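Local atomic coordinates of berberine bridge enzyme-like protein (Arabidopsis thaliana, PDB entry 5D79), a protein that binds FAD as an oxidoreductase of the plant cell wall and takes part in adaptation to salt stress. Residues A[79-84]-A[125-130]; A[101-106]-A[121-126]; A[59-64]-A[105-110]. All blocks are in the same frame, centred on the assembly; numbering follows the deposited sequence.

Interaction 1: A[79-84]-A[125-130]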
loop_
_atom_site.group_PDB
_atom_site.type_symbol
_atom_site.label_atom_id
_atom_site.label_comp_id
_atom_site.label_asym_id
_atom_site.label_seq_id
_atom_site.Cartn_x
_atom_site.Cartn_y
_atom_site.Cartn_z
ATOM N N VAL A 79 -5.855 -22.902 9.968
ATOM C CA VAL A 79 -5.669 -24.297 10.338
ATOM C C VAL A 79 -4.461 -24.867 9.566
ATOM O O VAL A 79 -3.951 -25.957 9.873
ATOM C CB VAL A 79 -6.969 -25.095 10.079
ATOM C CG1 VAL A 79 -7.234 -25.214 8.591
ATOM C CG2 VAL A 79 -6.936 -26.442 10.763
ATOM N N SER A 80 -3.983 -24.098 8.584
ATOM C CA SER A 80 -2.750 -24.434 7.871
ATOM C C SER A 80 -2.118 -23.226 7.148
ATOM O O SER A 80 -2.817 -22.309 6.696
ATOM C CB SER A 80 -3.000 -25.578 6.869
ATOM O OG SER A 80 -4.055 -25.292 5.967
ATOM N N ILE A 81 -0.785 -23.237 7.078
ATOM C CA ILE A 81 -0.018 -22.293 6.274
ATOM C C ILE A 81 0.846 -23.064 5.294
ATOM O O ILE A 81 1.499 -24.023 5.666
ATOM C CB ILE A 81 0.886 -21.392 7.138
ATOM C CG1 ILE A 81 0.053 -20.608 8.155
ATOM C CG2 ILE A 81 1.712 -20.449 6.266
ATOM C CD1 ILE A 81 0.883 -19.951 9.236
ATOM N N ILE A 82 0.847 -22.651 4.038
ATOM C CA ILE A 82 1.700 -23.268 3.037
ATOM C C ILE A 82 2.677 -22.218 2.494
ATOM O O ILE A 82 2.270 -21.125 2.085
ATOM C CB ILE A 82 0.870 -23.889 1.877
ATOM C CG1 ILE A 82 -0.228 -24.817 2.417
ATOM C CG2 ILE A 82 1.763 -24.652 0.922
ATOM C CD1 ILE A 82 -1.596 -24.147 2.603
ATOM N N THR A 83 3.970 -22.539 2.530
ATOM C CA THR A 83 5.005 -21.663 1.983
ATOM C C THR A 83 5.560 -22.278 0.698
ATOM O O THR A 83 6.600 -22.935 0.721
ATOM C CB THR A 83 6.181 -21.396 3.000
ATOM O OG1 THR A 83 6.926 -22.599 3.258
ATOM C CG2 THR A 83 5.655 -20.838 4.313
ATOM N N PRO A 84 4.861 -22.060 -0.431
ATOM C CA PRO A 84 5.243 -22.634 -1.729
ATOM C C PRO A 84 6.666 -22.256 -2.151
ATOM O O PRO A 84 7.144 -21.187 -1.773
ATOM C CB PRO A 84 4.213 -22.033 -2.691
ATOM C CG PRO A 84 3.733 -20.776 -1.993
ATOM C CD PRO A 84 3.725 -21.129 -0.554
ATOM N N PHE A 125 -9.804 -21.178 7.537
ATOM C CA PHE A 125 -9.026 -20.860 6.347
ATOM C C PHE A 125 -7.599 -21.370 6.434
ATOM O O PHE A 125 -7.153 -21.835 7.476
ATOM C CB PHE A 125 -9.014 -19.346 6.108
ATOM C CG PHE A 125 -8.187 -18.578 7.104
ATOM C CD1 PHE A 125 -8.666 -18.325 8.383
ATOM C CD2 PHE A 125 -6.928 -18.099 6.761
ATOM C CE1 PHE A 125 -7.901 -17.613 9.303
ATOM C CE2 PHE A 125 -6.163 -17.384 7.679
ATOM C CZ PHE A 125 -6.651 -17.144 8.948
ATOM N N ALA A 126 -6.889 -21.277 5.321
ATOM C CA ALA A 126 -5.472 -21.565 5.281
ATOM C C ALA A 126 -4.759 -20.353 4.682
ATOM O O ALA A 126 -5.413 -19.473 4.115
ATOM C CB ALA A 126 -5.212 -22.814 4.472
ATOM N N VAL A 127 -3.431 -20.306 4.806
ATOM C CA VAL A 127 -2.640 -19.187 4.294
ATOM C C VAL A 127 -1.619 -19.633 3.252
ATOM O O VAL A 127 -0.850 -20.543 3.494
ATOM C CB VAL A 127 -1.885 -18.453 5.438
ATOM C CG1 VAL A 127 -0.846 -17.498 4.873
ATOM C CG2 VAL A 127 -2.856 -17.708 6.340
ATOM N N ILE A 128 -1.633 -18.991 2.088
ATOM C CA ILE A 128 -0.560 -19.123 1.100
ATOM C C ILE A 128 0.475 -17.995 1.301
ATOM O O ILE A 128 0.311 -16.885 0.771
ATOM C CB ILE A 128 -1.099 -19.065 -0.359
ATOM C CG1 ILE A 128 -2.334 -19.951 -0.535
ATOM C CG2 ILE A 128 -0.022 -19.460 -1.351
ATOM C CD1 ILE A 128 -3.010 -19.780 -1.868
ATOM N N ASP A 129 1.520 -18.279 2.080
ATOM C CA ASP A 129 2.583 -17.313 2.363
ATOM C C ASP A 129 3.635 -17.394 1.256
ATOM O O ASP A 129 4.216 -18.458 1.022
ATOM C CB ASP A 129 3.198 -17.596 3.743
ATOM C CG ASP A 129 4.139 -16.481 4.241
ATOM O OD1 ASP A 129 5.037 -16.044 3.491
ATOM O OD2 ASP A 129 3.991 -16.063 5.414
ATOM N N LEU A 130 3.879 -16.267 0.587
ATOM C CA LEU A 130 4.722 -16.234 -0.613
ATOM C C LEU A 130 6.179 -15.915 -0.331
ATOM O O LEU A 130 6.938 -15.620 -1.250
ATOM C CB LEU A 130 4.179 -15.214 -1.609
ATOM C CG LEU A 130 2.771 -15.522 -2.112
ATOM C CD1 LEU A 130 2.226 -14.363 -2.904
ATOM C CD2 LEU A 130 2.795 -16.780 -2.955
HETATM O O HOH W 1 6.539 -19.351 -0.005
#

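Interaction 2: A[101-106]-A[121-126]. With FAD (flavin-adenine dinucleotide), chain E.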
loop_
_atom_site.group_PDB
_atom_site.type_symbol
_atom_site.label_atom_id
_atom_site.label_comp_id
_atom_site.label_asym_id
_atom_site.label_seq_id
_atom_site.Cartn_x
_atom_site.Cartn_y
_atom_site.Cartn_z
ATOM N N GLY A 101 -13.351 -27.651 -0.249
ATOM C CA GLY A 101 -14.097 -26.570 0.367
ATOM C C GLY A 101 -13.273 -25.743 1.332
ATOM O O GLY A 101 -13.792 -25.194 2.303
ATOM N N ILE A 102 -11.979 -25.643 1.068
ATOM C CA ILE A 102 -11.118 -24.879 1.947
ATOM C C ILE A 102 -10.887 -23.463 1.430
ATOM O O ILE A 102 -10.529 -23.242 0.269
ATOM C CB ILE A 102 -9.783 -25.576 2.152
ATOM C CG1 ILE A 102 -9.981 -26.788 3.058
ATOM C CG2 ILE A 102 -8.794 -24.634 2.796
ATOM C CD1 ILE A 102 -10.437 -26.418 4.454
ATOM N N HIS A 103 -11.119 -22.511 2.322
ATOM C CA HIS A 103 -10.941 -21.099 2.052
ATOM C C HIS A 103 -9.475 -20.731 2.265
ATOM O O HIS A 103 -8.857 -21.235 3.194
ATOM C CB HIS A 103 -11.861 -20.307 2.974
ATOM C CG HIS A 103 -11.769 -18.830 2.808
ATOM N ND1 HIS A 103 -11.784 -18.219 1.575
ATOM C CD2 HIS A 103 -11.678 -17.836 3.722
ATOM C CE1 HIS A 103 -11.693 -16.911 1.736
ATOM N NE2 HIS A 103 -11.629 -16.652 3.030
ATOM N N VAL A 104 -8.903 -19.886 1.410
ATOM C CA VAL A 104 -7.511 -19.471 1.611
ATOM C C VAL A 104 -7.341 -17.965 1.646
ATOM O O VAL A 104 -8.210 -17.221 1.204
ATOM C CB VAL A 104 -6.573 -20.015 0.515
ATOM C CG1 VAL A 104 -6.728 -21.519 0.381
ATOM C CG2 VAL A 104 -6.834 -19.320 -0.807
ATOM N N ARG A 105 -6.204 -17.531 2.185
ATOM C CA ARG A 105 -5.778 -16.141 2.108
ATOM C C ARG A 105 -4.339 -16.108 1.632
ATOM O O ARG A 105 -3.556 -16.962 2.009
ATOM C CB ARG A 105 -5.910 -15.448 3.460
ATOM C CG ARG A 105 -7.341 -15.247 3.915
ATOM C CD ARG A 105 -8.107 -14.330 2.977
ATOM N NE ARG A 105 -9.534 -14.339 3.282
ATOM C CZ ARG A 105 -10.147 -13.450 4.056
ATOM N NH1 ARG A 105 -9.460 -12.454 4.602
ATOM N NH2 ARG A 105 -11.452 -13.547 4.272
ATOM N N THR A 106 -3.991 -15.130 0.800
ATOM C CA THR A 106 -2.639 -15.045 0.251
ATOM C C THR A 106 -1.820 -13.922 0.882
ATOM O O THR A 106 -2.216 -12.757 0.849
ATOM C CB THR A 106 -2.670 -14.825 -1.261
ATOM O OG1 THR A 106 -3.238 -15.969 -1.891
ATOM C CG2 THR A 106 -1.261 -14.612 -1.796
ATOM N N TYR A 121 -12.468 -14.035 8.725
ATOM C CA TYR A 121 -13.429 -14.024 9.822
ATOM C C TYR A 121 -14.616 -14.960 9.583
ATOM O O TYR A 121 -15.098 -15.088 8.464
ATOM C CB TYR A 121 -13.913 -12.596 10.074
ATOM C CG TYR A 121 -12.837 -11.689 10.636
ATOM C CD1 TYR A 121 -12.452 -11.782 11.964
ATOM C CD2 TYR A 121 -12.204 -10.743 9.838
ATOM C CE1 TYR A 121 -11.473 -10.963 12.485
ATOM C CE2 TYR A 121 -11.222 -9.916 10.349
ATOM C CZ TYR A 121 -10.861 -10.029 11.678
ATOM O OH TYR A 121 -9.881 -9.216 12.209
ATOM N N ASN A 122 -15.050 -15.634 10.647
ATOM C CA ASN A 122 -16.267 -16.460 10.655
ATOM C C ASN A 122 -16.260 -17.700 9.752
ATOM O O ASN A 122 -17.305 -18.324 9.552
ATOM C CB ASN A 122 -17.486 -15.597 10.302
ATOM C CG ASN A 122 -18.102 -14.931 11.519
ATOM O OD1 ASN A 122 -17.786 -13.784 11.847
ATOM N ND2 ASN A 122 -18.987 -15.652 12.201
ATOM N N LYS A 123 -15.096 -18.062 9.217
ATOM C CA LYS A 123 -14.947 -19.311 8.469
ATOM C C LYS A 123 -13.481 -19.747 8.419
ATOM O O LYS A 123 -12.600 -18.953 8.099
ATOM C CB LYS A 123 -15.521 -19.180 7.048
ATOM C CG LYS A 123 -14.962 -18.032 6.195
ATOM C CD LYS A 123 -15.684 -17.961 4.850
ATOM C CE LYS A 123 -15.090 -16.917 3.911
ATOM N NZ LYS A 123 -15.717 -16.949 2.543
ATOM N N PRO A 124 -13.220 -21.017 8.750
ATOM C CA PRO A 124 -11.863 -21.585 8.778
ATOM C C PRO A 124 -11.108 -21.423 7.453
ATOM O O PRO A 124 -11.701 -21.525 6.376
ATOM C CB PRO A 124 -12.113 -23.064 9.085
ATOM C CG PRO A 124 -13.427 -23.079 9.800
ATOM C CD PRO A 124 -14.241 -21.997 9.162
ATOM N N PHE A 125 -9.804 -21.178 7.537
ATOM C CA PHE A 125 -9.026 -20.860 6.347
ATOM C C PHE A 125 -7.599 -21.370 6.434
ATOM O O PHE A 125 -7.153 -21.835 7.476
ATOM C CB PHE A 125 -9.014 -19.346 6.108
ATOM C CG PHE A 125 -8.187 -18.578 7.104
ATOM C CD1 PHE A 125 -8.666 -18.325 8.383
ATOM C CD2 PHE A 125 -6.928 -18.099 6.761
ATOM C CE1 PHE A 125 -7.901 -17.613 9.303
ATOM C CE2 PHE A 125 -6.163 -17.384 7.679
ATOM C CZ PHE A 125 -6.651 -17.144 8.948
ATOM N N ALA A 126 -6.889 -21.277 5.321
ATOM C CA ALA A 126 -5.472 -21.565 5.281
ATOM C C ALA A 126 -4.759 -20.353 4.682
ATOM O O ALA A 126 -5.413 -19.473 4.115
ATOM C CB ALA A 126 -5.212 -22.814 4.472
HETATM P PA FAD E . -0.198 -8.360 2.411
HETATM O O1A FAD E . -0.925 -8.351 3.732
HETATM O O2A FAD E . 0.711 -9.556 2.249
HETATM O O5B FAD E . -1.268 -8.253 1.205
HETATM C C5B FAD E . -2.327 -7.305 1.241
HETATM C C4B FAD E . -3.513 -7.709 0.355
HETATM O O4B FAD E . -3.033 -8.100 -0.919
HETATM C C3B FAD E . -4.268 -8.892 0.943
HETATM O O3B FAD E . -5.654 -8.786 0.698
HETATM C C2B FAD E . -3.670 -10.077 0.206
HETATM O O2B FAD E . -4.569 -11.166 0.106
HETATM C C1B FAD E . -3.279 -9.478 -1.142
HETATM N N9A FAD E . -2.109 -10.118 -1.782
HETATM C C8A FAD E . -0.795 -10.127 -1.370
HETATM N N7A FAD E . -0.064 -10.822 -2.281
HETATM C C5A FAD E . -0.888 -11.255 -3.265
HETATM C C6A FAD E . -0.686 -12.000 -4.427
HETATM N N6A FAD E . 0.540 -12.232 -4.883
HETATM N N1A FAD E . -1.757 -12.285 -5.251
HETATM C C2A FAD E . -3.016 -11.828 -4.932
HETATM N N3A FAD E . -3.210 -11.094 -3.778
HETATM C C4A FAD E . -2.170 -10.811 -2.960
HETATM N N1 FAD E . 0.978 1.957 0.473
HETATM C C2 FAD E . 1.248 2.999 -0.398
HETATM O O2 FAD E . 0.941 2.913 -1.593
HETATM N N3 FAD E . 1.888 4.136 0.079
HETATM C C4 FAD E . 2.257 4.250 1.410
HETATM O O4 FAD E . 2.922 5.222 1.771
HETATM C C4X FAD E . 2.002 3.188 2.279
HETATM N N5 FAD E . 2.473 3.204 3.583
HETATM C C5X FAD E . 2.479 2.030 4.321
HETATM C C6 FAD E . 3.163 1.940 5.531
HETATM C C7 FAD E . 3.155 0.752 6.267
HETATM C C7M FAD E . 3.885 0.672 7.574
HETATM C C8 FAD E . 2.495 -0.373 5.768
HETATM C C8M FAD E . 2.449 -1.654 6.549
HETATM C C9 FAD E . 1.810 -0.283 4.562
HETATM C C9A FAD E . 1.757 0.926 3.862
HETATM N N10 FAD E . 1.046 1.032 2.676
HETATM C C10 FAD E . 1.386 2.031 1.786
HETATM C "C1'" FAD E . -0.014 0.031 2.334
HETATM C "C2'" FAD E . 0.503 -1.158 1.545
HETATM O "O2'" FAD E . 0.918 -0.720 0.270
HETATM C "C3'" FAD E . -0.631 -2.171 1.446
HETATM O "O3'" FAD E . -0.909 -2.655 2.742
HETATM C "C4'" FAD E . -0.262 -3.360 0.593
HETATM O "O4'" FAD E . -1.425 -3.970 0.100
HETATM C "C5'" FAD E . 0.439 -4.391 1.448
HETATM O "O5'" FAD E . 1.077 -5.321 0.604
HETATM P P FAD E . 1.809 -6.567 1.298
HETATM O O1P FAD E . 2.173 -7.592 0.257
HETATM O O2P FAD E . 3.026 -6.117 2.069
HETATM O O3P FAD E . 0.655 -6.995 2.341
#

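Interaction 3: A[59-64]-A[105-110]. With FAD (flavin-adenine dinucleotide), chain E.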
loop_
_atom_site.group_PDB
_atom_site.type_symbol
_atom_site.label_atom_id
_atom_site.label_comp_id
_atom_site.label_asym_id
_atom_site.label_seq_id
_atom_site.Cartn_x
_atom_site.Cartn_y
_atom_site.Cartn_z
ATOM N N SER A 59 5.395 -19.268 14.508
ATOM C CA SER A 59 6.532 -18.457 14.085
ATOM C C SER A 59 6.411 -18.029 12.631
ATOM O O SER A 59 6.682 -16.877 12.286
ATOM C CB SER A 59 7.827 -19.236 14.262
ATOM O OG SER A 59 7.886 -20.282 13.306
ATOM N N ILE A 60 6.032 -18.977 11.777
ATOM C CA ILE A 60 5.802 -18.696 10.361
ATOM C C ILE A 60 4.646 -17.705 10.201
ATOM O O ILE A 60 4.713 -16.785 9.384
ATOM C CB ILE A 60 5.503 -19.989 9.563
ATOM C CG1 ILE A 60 6.768 -20.841 9.433
ATOM C CG2 ILE A 60 4.975 -19.662 8.181
ATOM C CD1 ILE A 60 7.745 -20.313 8.396
ATOM N N LEU A 61 3.600 -17.885 11.002
ATOM C CA LEU A 61 2.441 -16.998 10.966
ATOM C C LEU A 61 2.759 -15.617 11.525
ATOM O O LEU A 61 2.333 -14.602 10.970
ATOM C CB LEU A 61 1.273 -17.600 11.750
ATOM C CG LEU A 61 0.008 -16.740 11.810
ATOM C CD1 LEU A 61 -0.571 -16.536 10.414
ATOM C CD2 LEU A 61 -1.026 -17.354 12.756
ATOM N N ASP A 62 3.496 -15.588 12.635
ATOM C CA ASP A 62 3.773 -14.341 13.333
ATOM C C ASP A 62 4.771 -13.486 12.568
ATOM O O ASP A 62 4.753 -12.259 12.679
ATOM C CB ASP A 62 4.313 -14.617 14.741
ATOM C CG ASP A 62 3.469 -13.986 15.834
ATOM O OD1 ASP A 62 3.457 -12.738 15.940
ATOM O OD2 ASP A 62 2.840 -14.746 16.606
ATOM N N SER A 63 5.630 -14.137 11.786
ATOM C CA SER A 63 6.816 -13.481 11.220
ATOM C C SER A 63 6.535 -12.263 10.329
ATOM O O SER A 63 7.214 -11.239 10.445
ATOM C CB SER A 63 7.653 -14.497 10.431
ATOM O OG SER A 63 6.877 -15.608 10.026
ATOM N N SER A 64 5.556 -12.367 9.439
ATOM C CA SER A 64 5.240 -11.236 8.582
ATOM C C SER A 64 3.921 -10.572 8.945
ATOM O O SER A 64 3.217 -10.115 8.054
ATOM C CB SER A 64 5.214 -11.657 7.105
ATOM O OG SER A 64 4.932 -13.028 6.942
ATOM N N ARG A 105 -6.204 -17.531 2.185
ATOM C CA ARG A 105 -5.778 -16.141 2.108
ATOM C C ARG A 105 -4.339 -16.108 1.632
ATOM O O ARG A 105 -3.556 -16.962 2.009
ATOM C CB ARG A 105 -5.910 -15.448 3.460
ATOM C CG ARG A 105 -7.341 -15.247 3.915
ATOM C CD ARG A 105 -8.107 -14.330 2.977
ATOM N NE ARG A 105 -9.534 -14.339 3.282
ATOM C CZ ARG A 105 -10.147 -13.450 4.056
ATOM N NH1 ARG A 105 -9.460 -12.454 4.602
ATOM N NH2 ARG A 105 -11.452 -13.547 4.272
ATOM N N THR A 106 -3.991 -15.130 0.800
ATOM C CA THR A 106 -2.639 -15.045 0.251
ATOM C C THR A 106 -1.820 -13.922 0.882
ATOM O O THR A 106 -2.216 -12.757 0.849
ATOM C CB THR A 106 -2.670 -14.825 -1.261
ATOM O OG1 THR A 106 -3.238 -15.969 -1.891
ATOM C CG2 THR A 106 -1.261 -14.612 -1.796
ATOM N N ARG A 107 -0.667 -14.269 1.447
ATOM C CA ARG A 107 0.187 -13.264 2.061
ATOM C C ARG A 107 1.507 -13.103 1.318
ATOM O O ARG A 107 2.174 -14.088 1.014
ATOM C CB ARG A 107 0.461 -13.610 3.527
ATOM C CG ARG A 107 1.265 -12.543 4.244
ATOM C CD ARG A 107 1.189 -12.664 5.744
ATOM N NE ARG A 107 1.936 -13.811 6.237
ATOM C CZ ARG A 107 1.973 -14.183 7.508
ATOM N NH1 ARG A 107 1.290 -13.498 8.416
ATOM N NH2 ARG A 107 2.696 -15.239 7.866
ATOM N N SER A 108 1.875 -11.855 1.022
ATOM C CA SER A 108 3.215 -11.551 0.515
ATOM C C SER A 108 4.128 -11.119 1.658
ATOM O O SER A 108 4.948 -11.896 2.116
ATOM C CB SER A 108 3.172 -10.468 -0.563
ATOM O OG SER A 108 2.464 -10.921 -1.702
ATOM N N ALA A 109 3.990 -9.886 2.124
ATOM C CA ALA A 109 4.836 -9.428 3.219
ATOM C C ALA A 109 3.999 -8.893 4.365
ATOM O O ALA A 109 4.539 -8.414 5.356
ATOM C CB ALA A 109 5.823 -8.371 2.741
ATOM N N GLY A 110 2.679 -8.955 4.212
ATOM C CA GLY A 110 1.773 -8.822 5.341
ATOM C C GLY A 110 1.509 -7.443 5.915
ATOM O O GLY A 110 1.240 -7.304 7.110
HETATM P PA FAD E . -0.198 -8.360 2.411
HETATM O O1A FAD E . -0.925 -8.351 3.732
HETATM O O2A FAD E . 0.711 -9.556 2.249
HETATM O O5B FAD E . -1.268 -8.253 1.205
HETATM C C5B FAD E . -2.327 -7.305 1.241
HETATM C C4B FAD E . -3.513 -7.709 0.355
HETATM O O4B FAD E . -3.033 -8.100 -0.919
HETATM C C3B FAD E . -4.268 -8.892 0.943
HETATM O O3B FAD E . -5.654 -8.786 0.698
HETATM C C2B FAD E . -3.670 -10.077 0.206
HETATM O O2B FAD E . -4.569 -11.166 0.106
HETATM C C1B FAD E . -3.279 -9.478 -1.142
HETATM N N9A FAD E . -2.109 -10.118 -1.782
HETATM C C8A FAD E . -0.795 -10.127 -1.370
HETATM N N7A FAD E . -0.064 -10.822 -2.281
HETATM C C5A FAD E . -0.888 -11.255 -3.265
HETATM C C6A FAD E . -0.686 -12.000 -4.427
HETATM N N6A FAD E . 0.540 -12.232 -4.883
HETATM N N1A FAD E . -1.757 -12.285 -5.251
HETATM C C2A FAD E . -3.016 -11.828 -4.932
HETATM N N3A FAD E . -3.210 -11.094 -3.778
HETATM C C4A FAD E . -2.170 -10.811 -2.960
HETATM N N1 FAD E . 0.978 1.957 0.473
HETATM C C2 FAD E . 1.248 2.999 -0.398
HETATM O O2 FAD E . 0.941 2.913 -1.593
HETATM N N3 FAD E . 1.888 4.136 0.079
HETATM C C4 FAD E . 2.257 4.250 1.410
HETATM O O4 FAD E . 2.922 5.222 1.771
HETATM C C4X FAD E . 2.002 3.188 2.279
HETATM N N5 FAD E . 2.473 3.204 3.583
HETATM C C5X FAD E . 2.479 2.030 4.321
HETATM C C6 FAD E . 3.163 1.940 5.531
HETATM C C7 FAD E . 3.155 0.752 6.267
HETATM C C7M FAD E . 3.885 0.672 7.574
HETATM C C8 FAD E . 2.495 -0.373 5.768
HETATM C C8M FAD E . 2.449 -1.654 6.549
HETATM C C9 FAD E . 1.810 -0.283 4.562
HETATM C C9A FAD E . 1.757 0.926 3.862
HETATM N N10 FAD E . 1.046 1.032 2.676
HETATM C C10 FAD E . 1.386 2.031 1.786
HETATM C "C1'" FAD E . -0.014 0.031 2.334
HETATM C "C2'" FAD E . 0.503 -1.158 1.545
HETATM O "O2'" FAD E . 0.918 -0.720 0.270
HETATM C "C3'" FAD E . -0.631 -2.171 1.446
HETATM O "O3'" FAD E . -0.909 -2.655 2.742
HETATM C "C4'" FAD E . -0.262 -3.360 0.593
HETATM O "O4'" FAD E . -1.425 -3.970 0.100
HETATM C "C5'" FAD E . 0.439 -4.391 1.448
HETATM O "O5'" FAD E . 1.077 -5.321 0.604
HETATM P P FAD E . 1.809 -6.567 1.298
HETATM O O1P FAD E . 2.173 -7.592 0.257
HETATM O O2P FAD E . 3.026 -6.117 2.069
HETATM O O3P FAD E . 0.655 -6.995 2.341
HETATM O O HOH W 2 5.276 -13.665 4.190
#

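Interaction 1: A[79-84]-A[125-130]
The parallel pairing of strands 80-82 and 125-129 forms the middle of the small mixed sheet in the FAD-binding PCMH-type domain, and it illustrates how a parallel ladder passes its bonds alternately between partners. Strand 125-129 slots between strand 80-82 and strand 103-107, which helix 87-100 links across it, so the crossover skips one position in the sheet. The two axes diverge by 20°. Ile82 contributes both its polar backbone atoms: its N reaches Val127 O at 2.8 Å, almost straight at 174° and nearly along the C=O axis, while its O receives Asp129 N at 2.9 Å along a more bent path. One step earlier, Val127 N donates to Ser80 O at 2.8 Å. Ile81 and Val127 lie side by side, Ile81 CG1 4.0 Å from Val127 CB, on the face where Ile81 meets Ile60 and Leu61 of helix 58-63. Ile82 and Ile128 point to the other face, where Ile128 packs on helix 87-100. Asp129, with CG anti to the backbone N, lies side by side with Ile81 and Thr83, and its OD2 forms salt bridges with Arg131 and Arg107. At the end of the pair the Pro84 ring crosses Ile128 at about a right angle, Pro84 CG standing 4.0 Å from Ile128 CG2 and 4.2 Å from Leu130 CD2. An alanine here would lack CG and CD and would probably loosen the packing on Ile128 and Leu130. Beside the ring one water donates to both Pro84 O, at 2.6 Å, and Asp129 O, at 2.7 Å.

Interaction 2: A[101-106]-A[121-126]
Ala126 O is gripped twice from strand 103-107, by one N-H and one C-H: Arg105 N donates at 2.8 Å, nearly along the C=O axis, and Val104 CA approaches Ala126 O to 3.3 Å. This is the parallel pairing of strands 103-107 and 125-129 at one margin of the four-stranded mixed sheet of the FAD-binding PCMH-type domain. The return bond runs from Ala126 N to His103 O at 2.9 Å, in the carbonyl plane. Upstream of the ladder the chain of 121-126 swings away, and side chains take over. Lys123 starts from the crowded position between backbone N and carbonyl carbon, then runs extended, laying its CE over one face of the His103 imidazole, 3.7 Å from the ring centroid and 21° off the normal, a CH-pi contact. Its ammonium stays over the same face, with Lys123 NZ 4.1 Å from His103 NE2, a proximity that would probably disfavour a protonated histidine. At the ring edge, in plane, Arg105 NH2 gives His103 NE2 a weak bond of 3.3 Å. That guanidinium owes its stronger ties to others, a salt bridge to Glu523 and a hydrogen bond to Leu116 O. The bend at chi2 (-63°) helps bring Arg105 back along its own strand. Where the strand leaves this contact, the ribose hydroxyl FAD O2B donates to Thr106 O at 2.9 Å.

Interaction 3: A[59-64]-A[105-110]
Where helix 58-63 ends against the FAD-binding loop that follows strand 103-107, an arginine and a glycine make the tight part of the contact and a water the loose part. Arg107 leaves its strand with CG anti to the backbone N (chi1 -176°) and bends at chi3 (72°), which carries the guanidinium to the last turn of the helix. There it grips one atom end-on with two nitrogens: Arg107 NH1 reaches Leu61 O at 3.0 Å on a lone pair, and Arg107 NH2 reaches the same Leu61 O at 3.2 Å from above the carbonyl plane. The oxygen sits close to the guanidinium plane, so the pair fixes the rotation of the flat group. Ser64 OG lies over one face, 2.9 Å above the plane of the Arg107 guanidinium, without bonding to its nitrogens. Backbone packing is equally close at Gly110, whose CA touches Ser64 O at 3.3 Å; a CB on Gly110 would stand 1.9 Å from Ser64 O, a clash. The looser side lies between Ser64 and Ser108, where a water accepts from Ser64 OG and donates to Ser108 O at 2.7 Å. On the far side of the loop FAD O2A takes Ser108 N at 2.9 Å and Gly110 N at 2.8 Å, just ahead of His111, the residue of covalent flavin attachment, a bond absent from this structure. With Arg107 salt-bridged to Asp129 and facing helix carbonyls, its charge is probably balanced in the second shell, leaving backbone N-H groups to hold the diphosphate directly.

Overall arrangement
From the N terminus, helix 58-63 comes first and waits for residues 105-110, where interaction 3 closes the earliest loop. Strand 80-82 follows inside that loop but finds its partner beyond it, in residues 125-130, so interactions 1 and 3 cross. Interaction 2 is the shortest closure, joining 101-106 to 121-126; it nests within interaction 1, with which it shares Phe125 and Ala126, and it begins on the strand where interaction 3 ends. Interactions 1 and 2 thus seat strand 125-129 between its two parallel neighbours, while interaction 3 ties the preceding helix to the cofactor loop. Ile81 CD1 packing on Leu61 CB knits sheet and helix together.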